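Local structure of putative exported protein (Burkholderia pseudomallei, 4JGB) at residues A[14-19]-A[160-165]; A[19-24]-A[193-198]; A[99-104]-A[150-155]; A[169-174]-A[202-207]. The protein is of unproven function but belongs to an NAD(P)-binding Rossmann-fold family and may act as an NAD(P)-dependent oxidoreductase. One frame throughout, in Å; residues are numbered along the deposited sequence.

Interaction 1: residues A[14-19]-A[160-165]; sequences TGMIGS and IAPGER. With SO4 (sulfate ion), chain D; EDO (1,2-ethanediol), chain C.
Met16 and Ile17, in the first turn of helix 16-27, meet Ile160 and Pro162 by van der Waals packing, with no hydrogen bond across. With CG anti to the backbone N (chi1 -170°) and the chain bent twice beyond it, Met16 crosses the proline ring obliquely; its SD lies 3.8 Å from Pro162 CD. The terminal CE then turns to the backbone, 3.7 Å from Ile160 O, and also packs on Ala161 CA. Beside it the side chains of Ile17 and Ile160 cross at about a right angle, and their CD1 atoms meet at 4.0 Å. Tyr191 of helix 188-201 touches both isoleucines.

The backbone of this turn faces a sulfate, probably from the crystallisation liquor. Met16 N gives a nearly straight bond to sulfate O2 (2.8 Å), and Ile17 N reaches sulfate O1 at 3.0 Å; Gly74 N, Lys76 N and Gln77 NE2 also bind the ion. Gly15 O is gripped by both Ser19 N and Ser19 OG, the latter at 2.7 Å. A glycine-rich turn running into a helix whose N-terminal N-H groups hold an anion is typical of the dinucleotide-binding site of Rossmann folds, and the sulfate may mark where a cofactor phosphate would bind.

Interaction 2: residues A[19-24]-A[193-198]; sequences SRIAAE and IAFVDE
The helical segments 19-24 and 193-198 come within 9.2 Å axis to axis and cross at -54°, the CA atoms coming nearest at Ile21 with Val196 and Glu24 with Ile193. Ile21 and Phe195 form the aromatic part of the interface. The isoleucine CD1 stands over the middle of one ring face, 3.7 Å from the Phe195 ring centroid and only 8° off the ring normal, a well-centred CH-pi contact. Phe195 CG is anti to the backbone N, on a CB that points at helix 16-27. The other branch of Ile21, CG2, slides past Val196 in the opposite direction, with Ile21 CG2 and Val196 CG2 4.1 Å apart. The same valine methyl also lies against the backbone, 3.8 Å from Ile21 O.

One turn further along, Glu24 uses its aliphatic part for packing: Glu24 CG sits 3.9 Å from Val196 CG2. The chain bends at chi2 (61°), bringing the carboxylate across Ile193, where Glu24 OE1 is 3.6 Å from Ile193 CG1. This buried carboxylate is satisfied by two arginines, OE2 by Arg28 and OE1 by Arg165; Arg28 also bridges to Asp197, so it probably offsets the repulsion between the two acids. The same Phe195 side chain also touches Val103 and Val105 of the central sheet. Two neighbouring helices packed on one face of a parallel sheet, the first of them following the glycine-rich turn, are characteristic of the alpha/beta Rossmann fold.

Interaction 3: residues A[99-104]-A[150-155]; sequences VKRVVV and DWTFFS
Arg101 and Thr152 lie at the close-knit part of this parallel strand pair. Arg101 NH1 uses the edge of its guanidinium to grip two acceptors, Thr152 OG1 at 3.0 Å and Asp150 O at 2.8 Å. The second bond arrives above the carbonyl plane, while Val102 N reaches Asp150 O from the opposite face at 3.1 Å. Val103 CG2 covers one guanidinium face over its centre, 3.7 Å above the plane. Glu198 bridges to Arg101 NH2, and Thr152 OG1 also bonds Phe204 O. Further along, the backbone pairing continues with Val104 N to Thr152 O and Phe154 N to Val104 O. Val104 CG2, between the backbone N and the carbonyl carbon, meets Phe153 CD1 at 3.8 Å.

The solvent end is looser. Lys100, exposed, bends over Asp150 in a long salt bridge, with NZ 3.3 Å from Asp150 OD2 and above the carboxylate plane; Arg206 binds the other oxygen, Asp150 OD1.

Strand 101-105 pairs on its other side with strand 68-71, and 150-155 with 207-212, placing the contact inside the main sheet. Helix 188-201 covers the face bearing Val103 and Phe154; helices 83-97 and 130-143 cover that of Val102, Val104, Trp151 and Phe153.

Interaction 4: residues A[169-174]-A[202-207]; sequences FRTGAG and GRFIRQ
At the edge of the Rossmann-type sheet, the outermost strand 170-172 is met by the loop leading from helix 188-201 into strand 207-212, a loop that includes a type II beta turn from Phe204 to Gln207. Thr171 and Arg203 make the polar half of the contact. Their side chains cross at about a right angle, and Arg203 NH1 donates to Thr171 OG1 at 2.9 Å in an almost straight bond (174°) lying in the guanidinium plane. Within its own loop, Phe204 CZ sits 3.7 Å above one face of that guanidinium, offset toward the rim.

Phe204 carries the apolar half. Its ring packs obliquely on the backbone where the strand ends: Phe204 CE1 is 3.5 Å from Gly172 C, and Phe204 CD1 is 4.0 Å from Ala173 CB. Ala173 is the centre of an inverse gamma turn, closed by Gly174 N on Gly172 O. Glu198 receives the backbone N-H groups of Arg203 and Phe204, tying the loop to the helix it leaves. Gln207 touches the same methyl, with OE1 4.0 Å from Ala173 CB. A water completes the link, accepting from Arg203 NH2 at 2.7 Å and donating to Thr171 O at 2.8 Å.

Interactions 2 and 3 are buried, whereas 1 and 4 lie at the surface. Interactions 1 and 2 share helix 16-27: the first uses its N-terminal turn, near the sulfate, and the second its packing flank, with Arg165 of one bridging to Glu24 of the other. Interaction 3 is mainly backbone pairing within the sheet, where interaction 2 relies on side-chain packing; they meet where Phe195 rests on Val103. Interaction 4 reaches the same sheet at its edge through one direct side-chain bond, a water and the packing of an aromatic ring on the strand end. Glu198 joins three of them, meeting Arg101 of interaction 3 and the N-H groups of Arg203 and Phe204 in interaction 4 from the helix of interaction 2.

Interaction 1: residues A[14-19]-A[160-165]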
loop_
_atom_site.group_PDB
_atom_site.type_symbol
_atom_site.label_atom_id
_atom_site.label_comp_id
_atom_site.label_asym_id
_atom_site.label_seq_id
_atom_site.Cartn_x
_atom_site.Cartn_y
_atom_site.Cartn_z
ATOM N N THR A 14 -2.644 9.862 -7.783
ATOM C CA THR A 14 -3.121 9.997 -9.162
ATOM C C THR A 14 -2.952 8.695 -9.915
ATOM O O THR A 14 -3.340 8.605 -11.084
ATOM C CB THR A 14 -2.385 11.067 -9.999
ATOM O OG1 THR A 14 -1.004 10.708 -10.134
ATOM C CG2 THR A 14 -2.470 12.410 -9.380
ATOM N N GLY A 15 -2.359 7.691 -9.264
ATOM C CA GLY A 15 -2.140 6.405 -9.910
ATOM C C GLY A 15 -3.446 5.646 -10.108
ATOM O O GLY A 15 -4.513 6.057 -9.650
ATOM N N MET A 16 -3.340 4.543 -10.820
ATOM C CA MET A 16 -4.429 3.640 -11.089
ATOM C C MET A 16 -4.933 3.060 -9.745
ATOM O O MET A 16 -6.161 3.026 -9.467
ATOM C CB MET A 16 -3.878 2.562 -12.051
ATOM C CG MET A 16 -4.903 1.647 -12.651
ATOM S SD MET A 16 -5.309 0.418 -11.401
ATOM C CE MET A 16 -4.038 -0.807 -11.674
ATOM N N ILE A 17 -3.996 2.636 -8.895
ATOM C CA ILE A 17 -4.357 2.143 -7.551
ATOM C C ILE A 17 -4.681 3.280 -6.591
ATOM O O ILE A 17 -5.679 3.239 -5.838
ATOM C CB ILE A 17 -3.244 1.258 -6.944
ATOM C CG1 ILE A 17 -3.003 0.041 -7.849
ATOM C CG2 ILE A 17 -3.615 0.845 -5.514
ATOM C CD1 ILE A 17 -1.862 -0.881 -7.385
ATOM N N GLY A 18 -3.827 4.294 -6.612
ATOM C CA GLY A 18 -3.925 5.388 -5.663
ATOM C C GLY A 18 -5.192 6.216 -5.811
ATOM O O GLY A 18 -5.798 6.588 -4.811
ATOM N N SER A 19 -5.582 6.527 -7.042
ATOM C CA SER A 19 -6.824 7.283 -7.293
ATOM C C SER A 19 -8.073 6.549 -6.763
ATOM O O SER A 19 -9.024 7.171 -6.288
ATOM C CB SER A 19 -6.973 7.561 -8.783
ATOM O OG SER A 19 -7.168 6.339 -9.501
ATOM N N ILE A 160 -3.797 -7.104 -10.898
ATOM C CA ILE A 160 -4.681 -6.051 -10.403
ATOM C C ILE A 160 -4.892 -5.016 -11.500
ATOM O O ILE A 160 -3.935 -4.460 -12.024
ATOM C CB ILE A 160 -4.144 -5.407 -9.094
ATOM C CG1 ILE A 160 -4.992 -4.193 -8.675
ATOM C CG2 ILE A 160 -2.690 -4.933 -9.265
ATOM C CD1 ILE A 160 -4.691 -3.740 -7.236
ATOM N N ALA A 161 -6.146 -4.754 -11.840
ATOM C CA ALA A 161 -6.465 -3.778 -12.879
ATOM C C ALA A 161 -7.872 -3.237 -12.610
ATOM O O ALA A 161 -8.623 -3.866 -11.872
ATOM C CB ALA A 161 -6.409 -4.457 -14.261
ATOM N N PRO A 162 -8.236 -2.077 -13.201
ATOM C CA PRO A 162 -9.627 -1.619 -13.094
ATOM C C PRO A 162 -10.575 -2.744 -13.492
ATOM O O PRO A 162 -10.289 -3.506 -14.434
ATOM C CB PRO A 162 -9.698 -0.451 -14.099
ATOM C CG PRO A 162 -8.301 0.058 -14.200
ATOM C CD PRO A 162 -7.435 -1.174 -14.061
ATOM N N GLY A 163 -11.662 -2.883 -12.741
ATOM C CA GLY A 163 -12.614 -3.963 -12.961
ATOM C C GLY A 163 -13.910 -3.714 -12.208
ATOM O O GLY A 163 -14.410 -2.608 -12.210
ATOM N N GLU A 164 -14.452 -4.734 -11.540
ATOM C CA GLU A 164 -15.737 -4.556 -10.849
ATOM C C GLU A 164 -15.552 -4.096 -9.392
ATOM O O GLU A 164 -14.629 -4.515 -8.725
ATOM C CB GLU A 164 -16.562 -5.857 -10.937
ATOM N N ARG A 165 -16.404 -3.187 -8.917
ATOM C CA ARG A 165 -16.458 -2.841 -7.511
ATOM C C ARG A 165 -17.520 -3.765 -6.903
ATOM O O ARG A 165 -18.711 -3.479 -6.984
ATOM C CB ARG A 165 -16.810 -1.355 -7.354
ATOM C CG ARG A 165 -16.587 -0.784 -5.965
ATOM C CD ARG A 165 -17.057 0.667 -5.783
ATOM N NE ARG A 165 -16.775 1.122 -4.409
ATOM C CZ ARG A 165 -17.664 1.075 -3.425
ATOM N NH1 ARG A 165 -18.890 0.639 -3.669
ATOM N NH2 ARG A 165 -17.359 1.475 -2.211
HETATM S S SO4 D . -0.113 2.876 -10.569
HETATM O O1 SO4 D . -1.086 2.400 -9.531
HETATM O O2 SO4 D . -0.700 3.860 -11.527
HETATM O O3 SO4 D . 1.089 3.505 -9.926
HETATM O O4 SO4 D . 0.386 1.700 -11.336
HETATM C C1 EDO C . 1.334 11.193 -8.633
HETATM O O1 EDO C . 0.376 10.357 -7.948
HETATM C C2 EDO C . 1.255 12.592 -8.044
HETATM O O2 EDO C . 0.376 12.470 -6.924
#

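Interaction 2: residues A[19-24]-A[193-198]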
loop_
_atom_site.group_PDB
_atom_site.type_symbol
_atom_site.label_atom_id
_atom_site.label_comp_id
_atom_site.label_asym_id
_atom_site.label_seq_id
_atom_site.Cartn_x
_atom_site.Cartn_y
_atom_site.Cartn_z
ATOM N N SER A 19 -5.582 6.527 -7.042
ATOM C CA SER A 19 -6.824 7.283 -7.293
ATOM C C SER A 19 -8.073 6.549 -6.763
ATOM O O SER A 19 -9.024 7.171 -6.288
ATOM C CB SER A 19 -6.973 7.561 -8.783
ATOM O OG SER A 19 -7.168 6.339 -9.501
ATOM N N ARG A 20 -8.046 5.220 -6.820
ATOM C CA ARG A 20 -9.167 4.384 -6.336
ATOM C C ARG A 20 -9.204 4.317 -4.820
ATOM O O ARG A 20 -10.270 4.312 -4.190
ATOM C CB ARG A 20 -9.083 3.010 -6.982
ATOM C CG ARG A 20 -9.674 3.070 -8.370
ATOM C CD ARG A 20 -9.196 1.999 -9.314
ATOM N NE ARG A 20 -9.738 2.198 -10.669
ATOM C CZ ARG A 20 -9.129 2.869 -11.644
ATOM N NH1 ARG A 20 -7.967 3.448 -11.426
ATOM N NH2 ARG A 20 -9.698 2.983 -12.833
ATOM N N ILE A 21 -8.028 4.322 -4.214
ATOM C CA ILE A 21 -7.935 4.424 -2.775
ATOM C C ILE A 21 -8.490 5.780 -2.302
ATOM O O ILE A 21 -9.317 5.812 -1.395
ATOM C CB ILE A 21 -6.481 4.167 -2.280
ATOM C CG1 ILE A 21 -6.099 2.703 -2.549
ATOM C CG2 ILE A 21 -6.350 4.549 -0.799
ATOM C CD1 ILE A 21 -4.640 2.328 -2.284
ATOM N N ALA A 22 -8.058 6.883 -2.916
ATOM C CA ALA A 22 -8.525 8.193 -2.501
ATOM C C ALA A 22 -10.030 8.322 -2.623
ATOM O O ALA A 22 -10.668 8.879 -1.755
ATOM C CB ALA A 22 -7.835 9.318 -3.300
ATOM N N ALA A 23 -10.593 7.833 -3.714
ATOM C CA ALA A 23 -12.035 7.938 -3.956
ATOM C C ALA A 23 -12.832 7.047 -2.991
ATOM O O ALA A 23 -13.934 7.424 -2.517
ATOM C CB ALA A 23 -12.342 7.556 -5.406
ATOM N N GLU A 24 -12.285 5.860 -2.720
ATOM C CA GLU A 24 -12.910 4.915 -1.773
ATOM C C GLU A 24 -12.939 5.510 -0.374
ATOM O O GLU A 24 -13.933 5.345 0.353
ATOM C CB GLU A 24 -12.180 3.559 -1.760
ATOM C CG GLU A 24 -12.755 2.497 -0.811
ATOM C CD GLU A 24 -14.205 2.097 -1.118
ATOM O OE1 GLU A 24 -14.558 2.035 -2.302
ATOM O OE2 GLU A 24 -14.979 1.779 -0.173
ATOM N N ILE A 193 -11.261 -1.075 -1.741
ATOM C CA ILE A 193 -12.154 -1.454 -0.617
ATOM C C ILE A 193 -11.327 -2.124 0.499
ATOM O O ILE A 193 -11.373 -1.685 1.625
ATOM C CB ILE A 193 -13.362 -2.327 -1.054
ATOM C CG1 ILE A 193 -14.257 -1.515 -2.029
ATOM C CG2 ILE A 193 -14.134 -2.821 0.192
ATOM C CD1 ILE A 193 -15.501 -2.180 -2.578
ATOM N N ALA A 194 -10.595 -3.181 0.176
ATOM C CA ALA A 194 -9.727 -3.863 1.146
ATOM C C ALA A 194 -8.766 -2.945 1.906
ATOM O O ALA A 194 -8.610 -3.069 3.141
ATOM C CB ALA A 194 -8.957 -5.008 0.490
ATOM N N PHE A 195 -8.141 -2.022 1.171
ATOM C CA PHE A 195 -7.034 -1.223 1.669
ATOM C C PHE A 195 -7.621 -0.252 2.687
ATOM O O PHE A 195 -7.131 -0.142 3.831
ATOM C CB PHE A 195 -6.363 -0.480 0.483
ATOM C CG PHE A 195 -5.089 0.258 0.829
ATOM C CD1 PHE A 195 -5.126 1.528 1.417
ATOM C CD2 PHE A 195 -3.848 -0.271 0.477
ATOM C CE1 PHE A 195 -3.953 2.229 1.671
ATOM C CE2 PHE A 195 -2.670 0.439 0.744
ATOM C CZ PHE A 195 -2.732 1.697 1.324
ATOM N N VAL A 196 -8.708 0.412 2.289
ATOM C CA VAL A 196 -9.376 1.371 3.176
ATOM C C VAL A 196 -10.083 0.651 4.360
ATOM O O VAL A 196 -10.126 1.190 5.471
ATOM C CB VAL A 196 -10.354 2.284 2.378
ATOM C CG1 VAL A 196 -11.162 3.153 3.328
ATOM C CG2 VAL A 196 -9.612 3.166 1.350
ATOM N N ASP A 197 -10.613 -0.560 4.148
ATOM C CA ASP A 197 -11.190 -1.352 5.282
ATOM C C ASP A 197 -10.066 -1.584 6.304
ATOM O O ASP A 197 -10.280 -1.525 7.518
ATOM C CB ASP A 197 -11.704 -2.755 4.856
ATOM C CG ASP A 197 -13.040 -2.738 4.118
ATOM O OD1 ASP A 197 -13.785 -1.740 4.114
ATOM O OD2 ASP A 197 -13.358 -3.792 3.542
ATOM N N GLU A 198 -8.865 -1.839 5.808
ATOM C CA GLU A 198 -7.746 -2.180 6.684
ATOM C C GLU A 198 -7.281 -0.967 7.470
ATOM O O GLU A 198 -6.941 -1.079 8.649
ATOM C CB GLU A 198 -6.577 -2.847 5.924
ATOM C CG GLU A 198 -5.343 -3.193 6.793
ATOM C CD GLU A 198 -5.676 -3.919 8.111
ATOM O OE1 GLU A 198 -6.755 -4.558 8.195
ATOM O OE2 GLU A 198 -4.847 -3.866 9.066
#

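Interaction 3: residues A[99-104]-A[150-155]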
loop_
_atom_site.group_PDB
_atom_site.type_symbol
_atom_site.label_atom_id
_atom_site.label_comp_id
_atom_site.label_asym_id
_atom_site.label_seq_id
_atom_site.Cartn_x
_atom_site.Cartn_y
_atom_site.Cartn_z
ATOM N N VAL A 99 2.427 10.188 13.922
ATOM C CA VAL A 99 1.376 9.431 13.238
ATOM C C VAL A 99 1.651 7.935 13.414
ATOM O O VAL A 99 2.747 7.455 13.125
ATOM C CB VAL A 99 1.321 9.791 11.731
ATOM C CG1 VAL A 99 0.428 8.810 10.949
ATOM C CG2 VAL A 99 0.881 11.251 11.558
ATOM N N LYS A 100 0.667 7.204 13.914
ATOM C CA LYS A 100 0.896 5.830 14.308
ATOM C C LYS A 100 0.519 4.853 13.189
ATOM O O LYS A 100 1.150 3.804 13.027
ATOM C CB LYS A 100 0.120 5.535 15.598
ATOM C CG LYS A 100 0.405 4.173 16.215
ATOM C CD LYS A 100 1.453 4.262 17.311
ATOM C CE LYS A 100 1.612 2.911 17.992
ATOM N NZ LYS A 100 0.286 2.345 18.393
ATOM N N ARG A 101 -0.500 5.201 12.411
ATOM C CA ARG A 101 -1.004 4.277 11.407
ATOM C C ARG A 101 -0.397 4.602 10.049
ATOM O O ARG A 101 -0.534 5.722 9.559
ATOM C CB ARG A 101 -2.547 4.303 11.383
ATOM C CG ARG A 101 -3.177 3.210 10.527
ATOM C CD ARG A 101 -3.022 1.873 11.206
ATOM N NE ARG A 101 -3.812 0.835 10.571
ATOM C CZ ARG A 101 -3.301 -0.215 9.958
ATOM N NH1 ARG A 101 -1.975 -0.360 9.851
ATOM N NH2 ARG A 101 -4.135 -1.107 9.436
ATOM N N VAL A 102 0.305 3.613 9.488
ATOM C CA VAL A 102 1.013 3.681 8.199
ATOM C C VAL A 102 0.579 2.490 7.321
ATOM O O VAL A 102 0.746 1.336 7.717
ATOM C CB VAL A 102 2.562 3.586 8.395
ATOM C CG1 VAL A 102 3.311 3.573 7.059
ATOM C CG2 VAL A 102 3.098 4.710 9.279
ATOM N N VAL A 103 0.021 2.744 6.134
ATOM C CA VAL A 103 -0.365 1.620 5.263
ATOM C C VAL A 103 0.284 1.797 3.893
ATOM O O VAL A 103 0.137 2.857 3.264
ATOM C CB VAL A 103 -1.904 1.404 5.114
ATOM C CG1 VAL A 103 -2.211 0.153 4.274
ATOM C CG2 VAL A 103 -2.584 1.266 6.468
ATOM N N VAL A 104 1.019 0.781 3.445
ATOM C CA VAL A 104 1.728 0.879 2.148
ATOM C C VAL A 104 1.290 -0.211 1.168
ATOM O O VAL A 104 0.975 -1.334 1.554
ATOM C CB VAL A 104 3.290 0.944 2.305
ATOM C CG1 VAL A 104 3.704 1.916 3.401
ATOM C CG2 VAL A 104 3.895 -0.397 2.669
ATOM N N ASP A 150 2.036 1.256 13.875
ATOM C CA ASP A 150 1.010 0.335 13.316
ATOM C C ASP A 150 1.022 0.331 11.792
ATOM O O ASP A 150 0.180 0.936 11.133
ATOM C CB ASP A 150 -0.392 0.693 13.795
ATOM C CG ASP A 150 -0.536 0.591 15.298
ATOM O OD1 ASP A 150 0.256 -0.147 15.937
ATOM O OD2 ASP A 150 -1.438 1.266 15.837
ATOM N N TRP A 151 2.000 -0.366 11.238
ATOM C CA TRP A 151 2.147 -0.421 9.819
ATOM C C TRP A 151 1.486 -1.668 9.269
ATOM O O TRP A 151 1.293 -2.661 9.986
ATOM C CB TRP A 151 3.638 -0.291 9.418
ATOM C CG TRP A 151 4.523 -1.394 9.960
ATOM C CD1 TRP A 151 5.346 -1.343 11.074
ATOM C CD2 TRP A 151 4.685 -2.706 9.405
ATOM N NE1 TRP A 151 6.011 -2.537 11.228
ATOM C CE2 TRP A 151 5.623 -3.395 10.225
ATOM C CE3 TRP A 151 4.132 -3.366 8.301
ATOM C CZ2 TRP A 151 6.006 -4.734 9.980
ATOM C CZ3 TRP A 151 4.528 -4.709 8.043
ATOM C CH2 TRP A 151 5.437 -5.372 8.894
ATOM N N THR A 152 1.117 -1.593 7.992
ATOM C CA THR A 152 0.578 -2.721 7.242
ATOM C C THR A 152 1.194 -2.696 5.845
ATOM O O THR A 152 1.228 -1.649 5.189
ATOM C CB THR A 152 -0.967 -2.642 7.132
ATOM O OG1 THR A 152 -1.531 -2.967 8.400
ATOM C CG2 THR A 152 -1.509 -3.677 6.108
ATOM N N PHE A 153 1.701 -3.837 5.395
ATOM C CA PHE A 153 2.316 -3.915 4.084
ATOM C C PHE A 153 1.294 -4.664 3.242
ATOM O O PHE A 153 1.166 -5.884 3.371
ATOM C CB PHE A 153 3.625 -4.669 4.233
ATOM C CG PHE A 153 4.383 -4.899 2.951
ATOM C CD1 PHE A 153 5.207 -3.905 2.413
ATOM C CD2 PHE A 153 4.335 -6.147 2.319
ATOM C CE1 PHE A 153 5.935 -4.157 1.250
ATOM C CE2 PHE A 153 5.051 -6.388 1.146
ATOM C CZ PHE A 153 5.856 -5.393 0.615
ATOM N N PHE A 154 0.523 -3.929 2.444
ATOM C CA PHE A 154 -0.688 -4.458 1.823
ATOM C C PHE A 154 -0.452 -4.788 0.349
ATOM O O PHE A 154 -0.652 -3.923 -0.479
ATOM C CB PHE A 154 -1.882 -3.459 1.949
ATOM C CG PHE A 154 -3.252 -4.142 1.950
ATOM C CD1 PHE A 154 -3.648 -4.963 0.886
ATOM C CD2 PHE A 154 -4.123 -3.987 3.024
ATOM C CE1 PHE A 154 -4.853 -5.629 0.906
ATOM C CE2 PHE A 154 -5.351 -4.630 3.042
ATOM C CZ PHE A 154 -5.726 -5.451 1.980
ATOM N N SER A 155 -0.035 -6.022 0.024
ATOM C CA SER A 155 0.265 -6.402 -1.375
ATOM C C SER A 155 -0.971 -6.668 -2.209
ATOM O O SER A 155 -1.894 -7.330 -1.734
ATOM C CB SER A 155 1.162 -7.657 -1.458
ATOM O OG SER A 155 2.376 -7.430 -0.749
#

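Interaction 4: residues A[169-174]-A[202-207]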
loop_
_atom_site.group_PDB
_atom_site.type_symbol
_atom_site.label_atom_id
_atom_site.label_comp_id
_atom_site.label_asym_id
_atom_site.label_seq_id
_atom_site.Cartn_x
_atom_site.Cartn_y
_atom_site.Cartn_z
ATOM N N PHE A 169 -14.420 -10.346 -1.761
ATOM C CA PHE A 169 -13.051 -10.787 -2.008
ATOM C C PHE A 169 -12.545 -11.415 -0.714
ATOM O O PHE A 169 -13.095 -11.148 0.401
ATOM C CB PHE A 169 -12.149 -9.590 -2.435
ATOM C CG PHE A 169 -12.256 -8.385 -1.514
ATOM C CD1 PHE A 169 -11.536 -8.334 -0.345
ATOM C CD2 PHE A 169 -13.146 -7.335 -1.806
ATOM C CE1 PHE A 169 -11.666 -7.246 0.526
ATOM C CE2 PHE A 169 -13.281 -6.260 -0.947
ATOM C CZ PHE A 169 -12.542 -6.220 0.225
ATOM N N ARG A 170 -11.507 -12.246 -0.835
ATOM C CA ARG A 170 -10.848 -12.816 0.333
ATOM C C ARG A 170 -9.645 -11.954 0.718
ATOM O O ARG A 170 -9.051 -11.284 -0.140
ATOM C CB ARG A 170 -10.403 -14.248 0.047
ATOM C CG ARG A 170 -11.594 -15.186 -0.237
ATOM C CD ARG A 170 -11.101 -16.588 -0.550
ATOM N NE ARG A 170 -10.608 -16.753 -1.919
ATOM C CZ ARG A 170 -9.984 -17.840 -2.362
ATOM N NH1 ARG A 170 -9.734 -18.863 -1.538
ATOM N NH2 ARG A 170 -9.598 -17.905 -3.625
ATOM N N THR A 171 -9.263 -12.040 1.994
ATOM C CA THR A 171 -8.118 -11.350 2.558
ATOM C C THR A 171 -7.397 -12.301 3.517
ATOM O O THR A 171 -7.998 -13.251 4.022
ATOM C CB THR A 171 -8.553 -10.132 3.400
ATOM O OG1 THR A 171 -9.514 -10.562 4.364
ATOM C CG2 THR A 171 -9.162 -9.054 2.527
ATOM N N GLY A 172 -6.113 -12.019 3.765
ATOM C CA GLY A 172 -5.260 -12.816 4.653
ATOM C C GLY A 172 -3.909 -12.149 4.864
ATOM O O GLY A 172 -3.593 -11.138 4.220
ATOM N N ALA A 173 -3.094 -12.705 5.754
ATOM C CA ALA A 173 -1.870 -12.016 6.177
ATOM C C ALA A 173 -0.691 -12.296 5.221
ATOM O O ALA A 173 0.271 -12.963 5.580
ATOM C CB ALA A 173 -1.531 -12.398 7.623
ATOM N N GLY A 174 -0.812 -11.837 3.985
ATOM C CA GLY A 174 0.271 -11.927 3.008
ATOM C C GLY A 174 0.675 -13.269 2.387
ATOM O O GLY A 174 1.784 -13.381 1.804
ATOM N N GLY A 202 -7.699 -2.335 11.167
ATOM C CA GLY A 202 -6.462 -2.838 11.753
ATOM C C GLY A 202 -6.449 -4.348 12.007
ATOM O O GLY A 202 -6.118 -4.805 13.116
ATOM N N ARG A 203 -6.795 -5.129 10.984
ATOM C CA ARG A 203 -6.742 -6.580 11.114
ATOM C C ARG A 203 -5.306 -7.116 10.947
ATOM O O ARG A 203 -5.003 -8.223 11.407
ATOM C CB ARG A 203 -7.701 -7.282 10.141
ATOM C CG ARG A 203 -9.176 -7.275 10.560
ATOM C CD ARG A 203 -10.066 -7.755 9.418
ATOM N NE ARG A 203 -9.851 -9.173 9.185
ATOM C CZ ARG A 203 -9.754 -9.762 7.999
ATOM N NH1 ARG A 203 -9.891 -9.066 6.850
ATOM N NH2 ARG A 203 -9.536 -11.074 7.965
ATOM N N PHE A 204 -4.417 -6.302 10.376
ATOM C CA PHE A 204 -3.099 -6.769 9.931
ATOM C C PHE A 204 -2.014 -5.803 10.390
ATOM O O PHE A 204 -1.230 -5.324 9.576
ATOM C CB PHE A 204 -3.092 -6.895 8.384
ATOM C CG PHE A 204 -4.111 -7.875 7.847
ATOM C CD1 PHE A 204 -3.927 -9.251 8.015
ATOM C CD2 PHE A 204 -5.242 -7.435 7.177
ATOM C CE1 PHE A 204 -4.863 -10.171 7.544
ATOM C CE2 PHE A 204 -6.186 -8.352 6.709
ATOM C CZ PHE A 204 -5.996 -9.721 6.882
ATOM N N ILE A 205 -2.016 -5.490 11.691
ATOM C CA ILE A 205 -1.065 -4.553 12.302
ATOM C C ILE A 205 0.294 -5.218 12.378
ATOM O O ILE A 205 0.422 -6.339 12.875
ATOM C CB ILE A 205 -1.525 -4.109 13.723
ATOM C CG1 ILE A 205 -2.899 -3.416 13.652
ATOM C CG2 ILE A 205 -0.484 -3.210 14.419
ATOM C CD1 ILE A 205 -2.933 -2.139 12.844
ATOM N N ARG A 206 1.291 -4.523 11.843
ATOM C CA ARG A 206 2.648 -5.034 11.697
ATOM C C ARG A 206 2.717 -6.371 10.957
ATOM O O ARG A 206 3.549 -7.201 11.254
ATOM C CB ARG A 206 3.380 -5.058 13.051
ATOM C CG ARG A 206 3.770 -3.656 13.512
ATOM C CD ARG A 206 4.502 -3.698 14.853
ATOM N NE ARG A 206 3.594 -4.104 15.928
ATOM C CZ ARG A 206 2.696 -3.305 16.498
ATOM N NH1 ARG A 206 2.546 -2.045 16.082
ATOM N NH2 ARG A 206 1.909 -3.773 17.468
ATOM N N GLN A 207 1.833 -6.553 9.974
ATOM C CA GLN A 207 1.781 -7.782 9.192
ATOM C C GLN A 207 1.682 -7.398 7.734
ATOM O O GLN A 207 1.250 -6.280 7.393
ATOM C CB GLN A 207 0.559 -8.646 9.591
ATOM C CG GLN A 207 0.594 -9.183 11.026
ATOM C CD GLN A 207 -0.628 -10.031 11.409
ATOM O OE1 GLN A 207 -1.673 -9.936 10.799
ATOM N NE2 GLN A 207 -0.479 -10.868 12.453
HETATM O O HOH W 1 -9.471 -13.300 6.418
#